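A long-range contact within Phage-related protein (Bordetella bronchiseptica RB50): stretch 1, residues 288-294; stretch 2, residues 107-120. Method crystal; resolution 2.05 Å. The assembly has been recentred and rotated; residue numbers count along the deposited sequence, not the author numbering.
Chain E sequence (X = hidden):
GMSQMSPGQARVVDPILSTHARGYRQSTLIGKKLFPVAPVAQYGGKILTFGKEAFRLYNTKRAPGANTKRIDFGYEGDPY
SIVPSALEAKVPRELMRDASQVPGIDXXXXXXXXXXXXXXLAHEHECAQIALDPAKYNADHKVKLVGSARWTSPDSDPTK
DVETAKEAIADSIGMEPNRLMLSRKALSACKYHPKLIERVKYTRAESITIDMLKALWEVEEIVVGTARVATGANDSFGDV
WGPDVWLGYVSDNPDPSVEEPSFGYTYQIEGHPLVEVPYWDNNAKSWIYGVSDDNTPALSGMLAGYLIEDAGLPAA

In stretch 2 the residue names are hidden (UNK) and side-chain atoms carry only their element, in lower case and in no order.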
# COMPACT_ATOMS: atom_id res chain seq x y z
N ILE E 288 -32.62 -14.65 3.98
CA ILE E 288 -32.66 -14.72 5.44
C ILE E 288 -31.25 -14.74 6.05
O ILE E 288 -30.45 -15.62 5.73
CB ILE E 288 -33.40 -16.01 5.92
CG1 ILE E 288 -34.80 -16.07 5.32
CG2 ILE E 288 -33.52 -16.08 7.43
CD1 ILE E 288 -35.68 -14.97 5.74
N TYR E 289 -30.97 -13.79 6.93
CA TYR E 289 -29.69 -13.75 7.67
C TYR E 289 -29.94 -14.09 9.13
O TYR E 289 -30.65 -13.36 9.83
CB TYR E 289 -29.05 -12.38 7.64
CG TYR E 289 -28.81 -11.80 6.29
CD1 TYR E 289 -29.87 -11.25 5.57
CD2 TYR E 289 -27.53 -11.69 5.76
CE1 TYR E 289 -29.67 -10.67 4.34
CE2 TYR E 289 -27.32 -11.09 4.54
CZ TYR E 289 -28.40 -10.58 3.83
OH TYR E 289 -28.23 -9.99 2.60
N GLY E 290 -29.32 -15.16 9.59
CA GLY E 290 -29.40 -15.54 10.98
C GLY E 290 -28.56 -14.54 11.75
O GLY E 290 -27.43 -14.25 11.36
N VAL E 291 -29.13 -14.00 12.82
CA VAL E 291 -28.45 -13.01 13.67
C VAL E 291 -28.46 -13.53 15.12
O VAL E 291 -29.50 -13.89 15.67
CB VAL E 291 -29.14 -11.66 13.61
CG1 VAL E 291 -28.36 -10.63 14.47
CG2 VAL E 291 -29.27 -11.20 12.17
N SER E 292 -27.28 -13.58 15.72
CA SER E 292 -27.11 -14.09 17.06
C SER E 292 -26.46 -13.04 17.94
O SER E 292 -25.44 -12.49 17.57
CB SER E 292 -26.22 -15.34 16.99
OG SER E 292 -26.97 -16.46 16.52
N ASP E 293 -27.05 -12.76 19.10
CA ASP E 293 -26.45 -11.87 20.09
C ASP E 293 -26.86 -12.34 21.48
O ASP E 293 -27.65 -11.69 22.18
CB ASP E 293 -26.86 -10.42 19.86
CG ASP E 293 -25.94 -9.46 20.57
OD1 ASP E 293 -25.13 -9.98 21.38
OD2 ASP E 293 -26.01 -8.22 20.33
N ASP E 294 -26.32 -13.49 21.87
CA ASP E 294 -26.73 -14.22 23.06
C ASP E 294 -26.06 -13.60 24.28
O ASP E 294 -24.83 -13.53 24.36
CB ASP E 294 -26.34 -15.71 22.95
CG ASP E 294 -27.16 -16.46 21.89
OD1 ASP E 294 -28.32 -16.08 21.62
OD2 ASP E 294 -26.65 -17.47 21.37
N UNK E 107 -28.87 -3.49 1.84
CA UNK E 107 -30.14 -4.15 2.18
C UNK E 107 -29.98 -5.15 3.33
O UNK E 107 -30.81 -5.21 4.23
c UNK E 107 -31.98 -4.94 -1.17
c UNK E 107 -31.31 -3.98 -0.16
c UNK E 107 -30.71 -4.83 0.97
c UNK E 107 -32.30 -2.96 0.37
N UNK E 108 -28.90 -5.92 3.32
CA UNK E 108 -28.59 -6.83 4.41
C UNK E 108 -28.39 -6.15 5.75
O UNK E 108 -28.90 -6.62 6.77
N UNK E 109 -27.66 -5.03 5.74
CA UNK E 109 -27.43 -4.25 6.95
C UNK E 109 -28.75 -3.76 7.53
O UNK E 109 -28.97 -3.89 8.72
c UNK E 109 -26.50 -3.07 6.66
N UNK E 110 -29.62 -3.23 6.69
CA UNK E 110 -30.94 -2.75 7.14
C UNK E 110 -31.80 -3.85 7.76
O UNK E 110 -32.43 -3.65 8.79
c UNK E 110 -31.68 -2.11 5.97
n UNK E 110 -28.92 0.81 4.03
c UNK E 110 -31.13 -0.76 5.60
n UNK E 110 -31.21 1.14 4.05
n UNK E 110 -29.76 2.94 3.91
c UNK E 110 -29.97 1.62 4.00
c UNK E 110 -31.53 -0.28 4.19
N UNK E 111 -31.82 -5.01 7.12
CA UNK E 111 -32.57 -6.15 7.65
C UNK E 111 -32.05 -6.57 9.02
O UNK E 111 -32.82 -6.97 9.90
c UNK E 111 -32.49 -7.33 6.69
o UNK E 111 -31.19 -7.92 6.71
N UNK E 112 -30.74 -6.47 9.21
CA UNK E 112 -30.09 -6.86 10.47
C UNK E 112 -30.41 -5.89 11.60
O UNK E 112 -30.63 -6.32 12.75
c UNK E 112 -27.83 -7.02 11.63
c UNK E 112 -28.27 -8.30 9.49
c UNK E 112 -28.56 -7.02 10.28
N UNK E 113 -30.40 -4.60 11.29
CA UNK E 113 -30.78 -3.56 12.23
C UNK E 113 -32.12 -3.84 12.90
O UNK E 113 -32.29 -3.58 14.08
c UNK E 113 -29.48 -1.60 11.24
c UNK E 113 -30.86 -2.20 11.52
n UNK E 113 -29.46 -0.62 10.38
o UNK E 113 -28.47 -2.04 11.78
N UNK E 114 -33.08 -4.30 12.12
CA UNK E 114 -34.40 -4.61 12.60
C UNK E 114 -34.36 -5.58 13.77
O UNK E 114 -34.95 -5.31 14.84
c UNK E 114 -35.22 -5.20 11.44
c UNK E 114 -36.59 -5.72 11.89
o UNK E 114 -35.36 -4.16 10.46
N UNK E 115 -33.64 -6.68 13.58
CA UNK E 115 -33.53 -7.69 14.64
C UNK E 115 -32.66 -7.23 15.82
O UNK E 115 -32.94 -7.56 16.97
c UNK E 115 -34.05 -9.49 13.00
c UNK E 115 -33.09 -9.06 14.07
c UNK E 115 -31.70 -8.99 13.52
N UNK E 116 -31.63 -6.42 15.55
CA UNK E 116 -30.80 -5.91 16.61
C UNK E 116 -31.61 -4.98 17.52
O UNK E 116 -31.38 -4.94 18.72
c UNK E 116 -27.33 -5.29 14.85
c UNK E 116 -27.99 -7.10 16.44
c UNK E 116 -29.55 -5.19 16.05
c UNK E 116 -28.49 -6.09 15.40
N UNK E 117 -32.56 -4.24 16.95
CA UNK E 117 -33.38 -3.34 17.77
C UNK E 117 -34.29 -4.10 18.72
O UNK E 117 -34.52 -3.67 19.85
c UNK E 117 -37.64 0.33 18.92
n UNK E 117 -38.05 1.37 19.62
n UNK E 117 -36.54 0.43 18.19
c UNK E 117 -34.26 -2.41 16.95
n UNK E 117 -38.32 -0.80 19.00
c UNK E 117 -35.99 -0.61 17.30
c UNK E 117 -34.92 -1.38 17.91
N UNK E 118 -34.84 -5.19 18.23
CA UNK E 118 -35.62 -6.09 19.04
C UNK E 118 -34.80 -6.63 20.21
O UNK E 118 -35.28 -6.67 21.34
c UNK E 118 -36.10 -7.30 18.21
c UNK E 118 -36.66 -8.38 19.10
c UNK E 118 -37.16 -6.88 17.20
c UNK E 118 -38.57 -7.34 17.57
N UNK E 119 -33.58 -7.05 19.93
CA UNK E 119 -32.69 -7.55 20.97
C UNK E 119 -32.28 -6.46 21.95
O UNK E 119 -32.06 -6.71 23.14
c UNK E 119 -31.44 -8.19 20.35
c UNK E 119 -31.72 -9.54 19.71
c UNK E 119 -31.11 -11.87 18.02
se UNK E 119 -30.28 -10.18 18.57
N UNK E 120 -32.13 -5.25 21.43
CA UNK E 120 -31.75 -4.10 22.25
C UNK E 120 -32.81 -3.71 23.26
O UNK E 120 -32.52 -3.37 24.41
c UNK E 120 -31.41 -2.95 21.35

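Position 107 carries four carbons forked at the second, and none of them touches the strand at 288-292. A fork there is leucine: Leu-107, a buried apolar residue whose side-chain end leads away from the strand.

Position 108 has no side-chain atoms, and its CA lies 3.7 Å from OH of Tyr-289. It is Gly-108. A CB built here in ideal geometry would clash with that OH, so glycine leaves the room that the tyrosine tip occupies.

Position 109 has a single carbon, directed away from the strand: Ala-109, a small apolar residue in a buried place. Position 110 runs through three carbons and a nitrogen to a carbon bearing two more nitrogens. This guanidinium identifies Arg-110, out of reach of the strand, with its NE hydrogen-bonded elsewhere in the structure.

Position 111 has one carbon, pointing toward the strand, then one oxygen, which is 3.8 Å from CD1 of Tyr-289. It is Ser-111. Its OG donates a hydrogen bond to the backbone O of Gly-108 at 2.6 Å, so the hydroxyl is satisfied within its own helix while it packs obliquely against the tyrosine ring. A small residue with an internally paired polar group fits this buried place.

Position 112 has one carbon carrying two more, one of them 4.1 Å from CG2 of Val-291. It is Val-112, a compact apolar partner for another valine.

Position 113 shows two carbons, the second holding an oxygen and a nitrogen: an amide, Asn-113. It is out of reach, and its OD1 is hydrogen-bonded elsewhere in the structure. At 114 one carbon carries an oxygen and a carbon, giving Thr-114, also remote from the strand and partly exposed, as its hydroxyl allows.

Position 115 repeats the three-carbon branch, now directed toward the strand, with a methyl 3.6 Å from CG2 of Val-291. It is Val-115, apolar against apolar.

Position 116 has four carbons forked at the second, and a terminal carbon lies 4.1 Å from CG1 of Val-291. This is Leu-116; its CA-to-CB bond points sideways, but the longer side chain brings its end nearer.

Position 117 again has three carbons, a nitrogen, and a carbon carrying two more nitrogens: Arg-117, out of reach, its guanidinium hydrogen-bonded elsewhere. Position 118 has four carbons forked at the first, one arm two carbons long: Ile-118, likewise remote.

Position 119 is an unbranched run of two carbons, selenium and carbon. The end carbon lies 3.5 Å from O of Val-291 and the selenium 3.7 Å from CB of Asp-293. This is selenomethionine, Met-119, its long chain suited to the reach. Position 120 has one carbon, Ala-120, small and without contact.

The helix and strand run at 33° to each other, burying 369 Å² in total, with no hydrogen bond between them. Alternation turns Tyr-289 and Val-291 toward the helix; Asp-293, in the following loop, also points toward it. Val-291 packs against Val-112, Val-115 and Leu-116 at the centre, between Tyr-289 on Gly-108 at one end and Met-119 against Asp-293 at the other.

Stretch 2 (107-120) LGARSVNTVLRIMA
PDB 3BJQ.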